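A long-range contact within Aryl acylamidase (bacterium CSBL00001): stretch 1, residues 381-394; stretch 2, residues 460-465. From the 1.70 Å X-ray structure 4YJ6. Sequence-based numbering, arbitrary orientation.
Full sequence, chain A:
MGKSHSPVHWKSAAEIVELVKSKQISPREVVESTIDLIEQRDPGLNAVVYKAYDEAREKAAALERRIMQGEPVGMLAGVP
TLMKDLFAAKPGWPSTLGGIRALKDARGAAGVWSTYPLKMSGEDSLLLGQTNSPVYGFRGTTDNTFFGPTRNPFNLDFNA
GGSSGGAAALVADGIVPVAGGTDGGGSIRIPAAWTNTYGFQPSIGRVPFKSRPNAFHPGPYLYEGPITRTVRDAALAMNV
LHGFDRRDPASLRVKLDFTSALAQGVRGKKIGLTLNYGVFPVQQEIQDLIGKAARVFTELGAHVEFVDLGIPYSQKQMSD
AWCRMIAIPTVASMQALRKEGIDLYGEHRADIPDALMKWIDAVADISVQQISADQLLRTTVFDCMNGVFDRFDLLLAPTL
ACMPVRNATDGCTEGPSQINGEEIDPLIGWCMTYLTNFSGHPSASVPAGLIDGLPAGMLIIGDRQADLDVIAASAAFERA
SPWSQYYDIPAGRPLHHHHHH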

# COMPACT_ATOMS: atom_id res chain seq x y z
N VAL A 381 -7.10 -21.10 2.80
CA VAL A 381 -7.19 -19.79 3.44
C VAL A 381 -8.38 -19.00 2.94
O VAL A 381 -9.09 -18.39 3.73
CB VAL A 381 -5.90 -19.01 3.24
CG1 VAL A 381 -6.06 -17.51 3.69
CG2 VAL A 381 -4.80 -19.75 4.02
N PHE A 382 -8.57 -18.99 1.62
CA PHE A 382 -9.74 -18.39 1.00
C PHE A 382 -11.01 -18.93 1.65
O PHE A 382 -11.88 -18.15 2.02
CB PHE A 382 -9.64 -18.70 -0.50
CG PHE A 382 -10.87 -18.41 -1.32
CD1 PHE A 382 -11.27 -17.11 -1.60
CD2 PHE A 382 -11.54 -19.46 -1.95
CE1 PHE A 382 -12.37 -16.87 -2.47
CE2 PHE A 382 -12.63 -19.23 -2.83
CZ PHE A 382 -13.04 -17.92 -3.09
N ASP A 383 -11.11 -20.25 1.83
CA ASP A 383 -12.36 -20.81 2.35
C ASP A 383 -12.50 -20.48 3.84
O ASP A 383 -13.62 -20.34 4.34
CB ASP A 383 -12.41 -22.33 2.11
CG ASP A 383 -12.97 -22.68 0.75
OD1 ASP A 383 -13.65 -21.83 0.14
OD2 ASP A 383 -12.72 -23.81 0.29
N CYS A 384 -11.38 -20.30 4.55
CA CYS A 384 -11.47 -19.92 5.97
C CYS A 384 -12.00 -18.50 6.06
O CYS A 384 -12.83 -18.19 6.90
CB CYS A 384 -10.11 -20.00 6.67
SG CYS A 384 -9.54 -21.73 6.95
N MSE A 385 -11.55 -17.63 5.17
CA MSE A 385 -12.11 -16.28 5.13
C MSE A 385 -13.60 -16.33 4.80
O MSE A 385 -14.42 -15.64 5.43
CB MSE A 385 -11.44 -15.45 4.05
CG MSE A 385 -10.12 -15.01 4.44
SE MSE A 385 -10.31 -13.59 5.80
CE MSE A 385 -8.38 -13.36 6.00
N ASN A 386 -13.94 -17.13 3.80
CA ASN A 386 -15.33 -17.22 3.38
C ASN A 386 -16.23 -17.72 4.53
O ASN A 386 -17.38 -17.32 4.64
CB ASN A 386 -15.49 -18.17 2.19
CG ASN A 386 -15.02 -17.55 0.87
OD1 ASN A 386 -14.52 -18.25 -0.03
ND2 ASN A 386 -15.13 -16.27 0.77
N GLY A 387 -15.70 -18.61 5.35
CA GLY A 387 -16.48 -19.12 6.49
C GLY A 387 -16.84 -18.00 7.45
O GLY A 387 -17.91 -18.01 8.05
N VAL A 388 -15.95 -17.03 7.62
CA VAL A 388 -16.28 -15.86 8.42
C VAL A 388 -17.40 -15.06 7.76
O VAL A 388 -18.37 -14.68 8.41
CB VAL A 388 -15.02 -14.97 8.62
CG1 VAL A 388 -15.39 -13.59 9.21
CG2 VAL A 388 -14.01 -15.71 9.53
N PHE A 389 -17.28 -14.79 6.45
CA PHE A 389 -18.27 -13.93 5.83
C PHE A 389 -19.62 -14.60 5.55
O PHE A 389 -20.59 -13.93 5.18
CB PHE A 389 -17.63 -13.25 4.58
CG PHE A 389 -16.57 -12.26 4.99
CD1 PHE A 389 -16.94 -11.07 5.62
CD2 PHE A 389 -15.22 -12.55 4.88
CE1 PHE A 389 -15.98 -10.17 6.09
CE2 PHE A 389 -14.25 -11.67 5.36
CZ PHE A 389 -14.65 -10.47 5.98
N ASP A 390 -19.70 -15.91 5.78
CA ASP A 390 -21.00 -16.59 5.79
C ASP A 390 -21.88 -16.07 6.93
O ASP A 390 -23.11 -16.05 6.82
CB ASP A 390 -20.81 -18.08 5.98
CG ASP A 390 -20.41 -18.82 4.72
OD1 ASP A 390 -20.56 -18.28 3.59
OD2 ASP A 390 -19.98 -19.98 4.86
N ARG A 391 -21.23 -15.63 8.01
CA ARG A 391 -21.92 -15.25 9.23
C ARG A 391 -21.72 -13.81 9.69
O ARG A 391 -22.54 -13.33 10.49
CB ARG A 391 -21.48 -16.18 10.35
CG ARG A 391 -21.76 -17.66 10.07
CD ARG A 391 -21.52 -18.48 11.32
NE ARG A 391 -21.89 -19.89 11.16
CZ ARG A 391 -21.04 -20.92 11.21
NH1 ARG A 391 -19.73 -20.72 11.40
NH2 ARG A 391 -21.49 -22.16 11.07
N PHE A 392 -20.67 -13.13 9.22
CA PHE A 392 -20.33 -11.78 9.68
C PHE A 392 -20.26 -10.83 8.52
O PHE A 392 -19.98 -11.23 7.38
CB PHE A 392 -18.97 -11.79 10.41
CG PHE A 392 -19.02 -12.57 11.73
CD1 PHE A 392 -19.38 -11.95 12.90
CD2 PHE A 392 -18.74 -13.92 11.73
CE1 PHE A 392 -19.47 -12.69 14.10
CE2 PHE A 392 -18.82 -14.67 12.90
CZ PHE A 392 -19.17 -14.05 14.10
N ASP A 393 -20.49 -9.56 8.82
CA ASP A 393 -20.39 -8.49 7.84
C ASP A 393 -18.96 -7.94 7.69
O ASP A 393 -18.64 -7.40 6.66
CB ASP A 393 -21.33 -7.34 8.23
CG ASP A 393 -22.78 -7.79 8.35
OD1 ASP A 393 -23.30 -8.37 7.37
OD2 ASP A 393 -23.39 -7.62 9.42
N LEU A 394 -18.13 -8.07 8.71
CA LEU A 394 -16.80 -7.48 8.71
C LEU A 394 -15.92 -8.34 9.59
O LEU A 394 -16.43 -9.00 10.48
CB LEU A 394 -16.81 -6.07 9.32
CG LEU A 394 -17.47 -4.95 8.53
CD1 LEU A 394 -17.71 -3.75 9.48
CD2 LEU A 394 -16.62 -4.50 7.30
N ILE A 460 -9.47 -3.71 8.71
CA ILE A 460 -10.88 -3.98 8.53
C ILE A 460 -11.05 -4.73 7.22
O ILE A 460 -10.67 -4.22 6.16
CB ILE A 460 -11.65 -2.64 8.43
CG1 ILE A 460 -11.43 -1.81 9.71
CG2 ILE A 460 -13.17 -2.86 8.12
CD1 ILE A 460 -12.15 -0.43 9.70
N ILE A 461 -11.59 -5.95 7.29
CA ILE A 461 -11.77 -6.76 6.08
C ILE A 461 -13.25 -6.90 5.75
O ILE A 461 -14.07 -7.18 6.66
CB ILE A 461 -11.17 -8.19 6.31
CG1 ILE A 461 -9.71 -8.11 6.81
CG2 ILE A 461 -11.28 -9.02 5.00
CD1 ILE A 461 -9.06 -9.53 7.10
N GLY A 462 -13.62 -6.71 4.48
CA GLY A 462 -14.99 -6.96 4.06
C GLY A 462 -15.12 -8.24 3.27
O GLY A 462 -14.12 -8.87 2.89
N ASP A 463 -16.37 -8.63 3.03
CA ASP A 463 -16.68 -9.77 2.17
C ASP A 463 -16.16 -9.46 0.77
O ASP A 463 -15.86 -8.30 0.45
CB ASP A 463 -18.21 -9.94 2.12
CG ASP A 463 -18.67 -11.25 1.53
OD1 ASP A 463 -17.87 -12.17 1.28
OD2 ASP A 463 -19.90 -11.36 1.35
N ARG A 464 -16.04 -10.49 -0.06
CA ARG A 464 -15.66 -10.22 -1.46
C ARG A 464 -16.53 -9.12 -2.05
O ARG A 464 -17.75 -9.15 -1.94
CB ARG A 464 -15.75 -11.52 -2.30
CG ARG A 464 -14.66 -12.57 -1.93
CD ARG A 464 -13.24 -12.28 -2.52
NE ARG A 464 -13.28 -12.33 -3.97
CZ ARG A 464 -12.54 -13.07 -4.78
NH1 ARG A 464 -11.51 -13.86 -4.41
NH2 ARG A 464 -12.80 -12.94 -6.04
N GLN A 465 -15.88 -8.15 -2.71
CA GLN A 465 -16.55 -7.03 -3.40
C GLN A 465 -17.28 -6.05 -2.48
O GLN A 465 -18.01 -5.17 -2.97
CB GLN A 465 -17.42 -7.51 -4.57
CG GLN A 465 -16.53 -7.82 -5.79
CD GLN A 465 -17.24 -8.70 -6.80
OE1 GLN A 465 -18.01 -8.21 -7.62
NE2 GLN A 465 -17.03 -9.99 -6.70
O HOH W 1 -18.77 -7.10 4.03

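The strand that enters stretch 2 runs nearly perpendicular to the helix of stretch 1 (87°), and no direct hydrogen bond joins the two stretches; packing and one water hold them together. Ile 460 meets the segment beyond the helix, its CG2 lying 3.9 Å from CD2 of Leu 394. Ile 461 CD1 lies 4.0 Å from CE of selenomethionine Met 385, and its CG2 lies 3.8 Å from CZ of Phe 389, so that its side chain packs against residues one helical turn apart. Its carbonyl O lies near the plane of the Phe 389 ring, 3.4 Å from CZ at the edge, and also receives a CA-H...O contact from Leu 394 CA at 3.4 Å.

At Gly 462 the chain passes over one face of the same ring, with its C 3.5 Å from Phe 389 CE1. Asp 463 continues across that face: its CA sits 3.8 Å from the centroid of the Phe 389 ring and 18° off the normal, a CH-pi contact. Its N donates to water 1 (3.0 Å to the water O), which in turn donates to Asp 393 O at 2.7 Å, bridging atoms 4.5 Å apart. The Arg 464 side chain reaches back to the helix, bringing NH1 obliquely to within 3.7 Å of Phe 382 CE1.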